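Local coordinates for protein phosphoglycerol transferase GacH (PDB 6DGM) that probably transfers glycerol phosphate, as sn-glycerol-1-phosphate, onto the rhamnose polysaccharide of the group A streptococcal cell wall, at residues T315-E320 / E335-A340. Numbering follows the deposited sequence.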
ATOM      1  N   THR A 315       5.545  -5.041  -0.807  1.00 16.92           N
ATOM      2  CA  THR A 315       5.762  -6.426  -0.394  1.00 17.47           C
ATOM      3  C   THR A 315       7.248  -6.773  -0.370  1.00 18.08           C
ATOM      4  O   THR A 315       7.733  -7.379   0.584  1.00 18.06           O
ATOM      5  CB  THR A 315       4.982  -7.403  -1.271  1.00 18.26           C
ATOM      6  OG1 THR A 315       3.600  -7.072  -1.212  1.00 17.53           O
ATOM      7  CG2 THR A 315       5.146  -8.857  -0.757  1.00 19.97           C
ATOM      8  N   ALA A 316       7.993  -6.394  -1.399  1.00 18.19           N
ATOM      9  CA  ALA A 316       9.431  -6.633  -1.354  1.00 18.57           C
ATOM     10  C   ALA A 316      10.060  -5.924  -0.163  1.00 18.21           C
ATOM     11  O   ALA A 316      10.947  -6.470   0.509  1.00 19.57           O
ATOM     12  CB  ALA A 316      10.084  -6.183  -2.652  1.00 19.81           C
ATOM     13  N   ALA A 317       9.609  -4.702   0.117  1.00 17.20           N
ATOM     14  CA  ALA A 317      10.152  -3.982   1.258  1.00 18.49           C
ATOM     15  C   ALA A 317       9.768  -4.646   2.567  1.00 18.27           C
ATOM     16  O   ALA A 317      10.542  -4.611   3.530  1.00 19.23           O
ATOM     17  CB  ALA A 317       9.693  -2.533   1.232  1.00 19.58           C
ATOM     18  N   LEU A 318       8.585  -5.260   2.614  1.00 18.57           N
ATOM     19  CA  LEU A 318       8.146  -5.969   3.812  1.00 20.01           C
ATOM     20  C   LEU A 318       9.012  -7.195   4.063  1.00 20.64           C
ATOM     21  O   LEU A 318       9.411  -7.469   5.203  1.00 20.75           O
ATOM     22  CB  LEU A 318       6.674  -6.371   3.657  1.00 20.09           C
ATOM     23  CG  LEU A 318       6.127  -7.412   4.635  1.00 21.72           C
ATOM     24  CD1 LEU A 318       5.907  -6.749   5.987  1.00 20.70           C
ATOM     25  CD2 LEU A 318       4.855  -8.053   4.133  1.00 23.67           C
ATOM     26  N   PHE A 319       9.282  -7.969   3.012  1.00 19.70           N
ATOM     27  CA  PHE A 319      10.178  -9.110   3.170  1.00 19.37           C
ATOM     28  C   PHE A 319      11.545  -8.664   3.670  1.00 20.32           C
ATOM     29  O   PHE A 319      12.137  -9.307   4.545  1.00 21.14           O
ATOM     30  CB  PHE A 319      10.329  -9.858   1.847  1.00 20.97           C
ATOM     31  CG  PHE A 319       9.234 -10.864   1.569  1.00 23.72           C
ATOM     32  CD1 PHE A 319       7.993 -10.460   1.109  1.00 26.22           C
ATOM     33  CD2 PHE A 319       9.461 -12.217   1.748  1.00 23.70           C
ATOM     34  CE1 PHE A 319       6.997 -11.396   0.841  1.00 27.58           C
ATOM     35  CE2 PHE A 319       8.476 -13.146   1.498  1.00 24.86           C
ATOM     36  CZ  PHE A 319       7.242 -12.747   1.047  1.00 26.85           C
ATOM     37  N   GLU A 320      12.075  -7.568   3.116  1.00 20.84           N
ATOM     38  CA  GLU A 320      13.385  -7.101   3.557  1.00 22.16           C
ATOM     39  C   GLU A 320      13.338  -6.641   5.011  1.00 22.19           C
ATOM     40  O   GLU A 320      14.228  -6.969   5.810  1.00 23.06           O
ATOM     41  CB  GLU A 320      13.869  -5.967   2.660  1.00 23.05           C
ATOM     42  CG  GLU A 320      15.271  -5.513   2.995  1.00 24.60           C
ATOM     43  CD  GLU A 320      15.645  -4.229   2.309  1.00 26.50           C
ATOM     44  OE1 GLU A 320      14.790  -3.304   2.243  1.00 26.68           O
ATOM     45  OE2 GLU A 320      16.790  -4.144   1.837  1.00 28.41           O
ATOM     46  N   GLU A 335      14.869  -6.737  -6.542  1.00 21.45           N
ATOM     47  CA  GLU A 335      15.696  -6.023  -7.516  1.00 22.60           C
ATOM     48  C   GLU A 335      14.995  -4.763  -8.016  1.00 21.95           C
ATOM     49  O   GLU A 335      15.628  -3.713  -8.177  1.00 23.22           O
ATOM     50  CB  GLU A 335      16.036  -6.946  -8.684  1.00 24.88           C
ATOM     51  CG  GLU A 335      17.051  -8.005  -8.319  1.00 28.26           C
ATOM     52  CD  GLU A 335      18.456  -7.433  -8.225  1.00 33.96           C
ATOM     53  OE1 GLU A 335      19.084  -7.213  -9.283  1.00 36.50           O
ATOM     54  OE2 GLU A 335      18.921  -7.195  -7.093  1.00 35.48           O
ATOM     55  N   VAL A 336      13.685  -4.841  -8.269  1.00 20.79           N
ATOM     56  CA  VAL A 336      12.932  -3.645  -8.652  1.00 20.31           C
ATOM     57  C   VAL A 336      12.994  -2.602  -7.545  1.00 20.36           C
ATOM     58  O   VAL A 336      13.330  -1.436  -7.785  1.00 21.03           O
ATOM     59  CB  VAL A 336      11.481  -4.001  -9.024  1.00 19.89           C
ATOM     60  CG1 VAL A 336      10.658  -2.737  -9.284  1.00 19.83           C
ATOM     61  CG2 VAL A 336      11.461  -4.940 -10.240  1.00 19.86           C
ATOM     62  N   LEU A 337      12.662  -3.008  -6.316  1.00 19.31           N
ATOM     63  CA  LEU A 337      12.678  -2.083  -5.182  1.00 19.49           C
ATOM     64  C   LEU A 337      14.010  -1.348  -5.101  1.00 20.67           C
ATOM     65  O   LEU A 337      14.049  -0.121  -4.961  1.00 22.29           O
ATOM     66  CB  LEU A 337      12.425  -2.859  -3.884  1.00 20.07           C
ATOM     67  CG  LEU A 337      12.771  -2.187  -2.550  1.00 21.49           C
ATOM     68  CD1 LEU A 337      11.796  -1.042  -2.247  1.00 21.27           C
ATOM     69  CD2 LEU A 337      12.743  -3.228  -1.417  1.00 21.93           C
ATOM     70  N   ASN A 338      15.113  -2.079  -5.217  1.00 20.46           N
ATOM     71  CA  ASN A 338      16.418  -1.492  -4.969  1.00 22.45           C
ATOM     72  C   ASN A 338      17.016  -0.798  -6.179  1.00 25.02           C
ATOM     73  O   ASN A 338      17.764   0.172  -6.011  1.00 27.13           O
ATOM     74  CB  ASN A 338      17.391  -2.573  -4.477  1.00 22.46           C
ATOM     75  CG  ASN A 338      17.110  -2.991  -3.044  1.00 24.79           C
ATOM     76  OD1 ASN A 338      16.718  -2.167  -2.217  1.00 25.60           O
ATOM     77  ND2 ASN A 338      17.316  -4.274  -2.741  1.00 26.68           N
ATOM     78  N   LYS A 339      16.738  -1.276  -7.392  1.00 25.12           N
ATOM     79  CA  LYS A 339      17.486  -0.809  -8.548  1.00 24.42           C
ATOM     80  C   LYS A 339      16.652  -0.308  -9.717  1.00 24.75           C
ATOM     81  O   LYS A 339      17.240   0.205 -10.680  1.00 25.45           O
ATOM     82  CB  LYS A 339      18.412  -1.914  -9.073  1.00 25.90           C
ATOM     83  CG  LYS A 339      19.331  -2.520  -8.021  1.00 28.56           C
ATOM     84  CD  LYS A 339      20.121  -3.679  -8.600  1.00 32.65           C
ATOM     85  CE  LYS A 339      20.851  -4.451  -7.517  1.00 38.11           C
ATOM     86  NZ  LYS A 339      21.590  -5.615  -8.084  1.00 43.12           N
ATOM     87  N   ALA A 340      15.327  -0.453  -9.698  1.00 21.34           N
ATOM     88  CA  ALA A 340      14.582  -0.156 -10.913  1.00 21.55           C
ATOM     89  C   ALA A 340      13.221   0.462 -10.648  1.00 19.58           C
ATOM     90  O   ALA A 340      12.327   0.360 -11.496  1.00 19.85           O
ATOM     91  CB  ALA A 340      14.454  -1.422 -11.788  1.00 22.75           C
TER
HETATM   92  O   HOH W   1      17.696  -5.572  -0.270  1.00 30.97           O
HETATM   93  O   HOH W   2      17.808  -2.128   0.186  1.00 36.64           O
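Leu337 reaches across to helix 314-321 with one methyl, CD2. This methyl lies over the backbone where Ala316 joins Ala317, and Leu337 CD2 is 3.8 Å from Ala317 N. The two alanine methyls approach the same carbon: Ala316 CB is 4.2 Å and Ala317 CB 4.1 Å from Leu337 CD2. The leucine CG is anti to the backbone N (chi1 164°), and the next torsion sets CD2 anti to CA, making this methyl lead. The small alanine side chains let the methyl come close to the helix backbone.

Glu320, one turn on from Ala316, crosses Leu337 obliquely. Its OE1 stays 4.2 Å from Leu337 CD2, a loose approach. The Glu320 chain is extended, with CG anti to N (chi1 -175°), and this takes the carboxylate toward Asn338. Two waters span the polar side. Water 1 donates to Glu320 OE2 and accepts from Asn338 ND2 at 2.8 Å. Water 2 donates to Glu320 OE2 and to Asn338 OD1, the latter at 2.6 Å. Through them, both N and O of the Asn338 amide are linked to Glu320 OE2.

The segments belong to consecutive helices, 314-321 and 328-339. The axes of segments 315-320 and 335-339 run at 91° and come within 9.5 Å. Helix 314-321 follows edge strand 308-310 of the central mixed sheet. This chain is the C-terminal piece of a longer membrane protein, an alkaline phosphatase-clan domain related to LTA synthase and probably the catalytic part.

His306 hydrogen-bonds to Glu320 OE1 and also touches Leu337 and Asn338. The Glu320 side chain is about 7 Å from that of Asp323, which binds calcium with Asp31. Ala316 also packs on Leu333 and Thr334, earlier in helix 328-339. Phe319 stacks on Tyr330, a further link between the two helices.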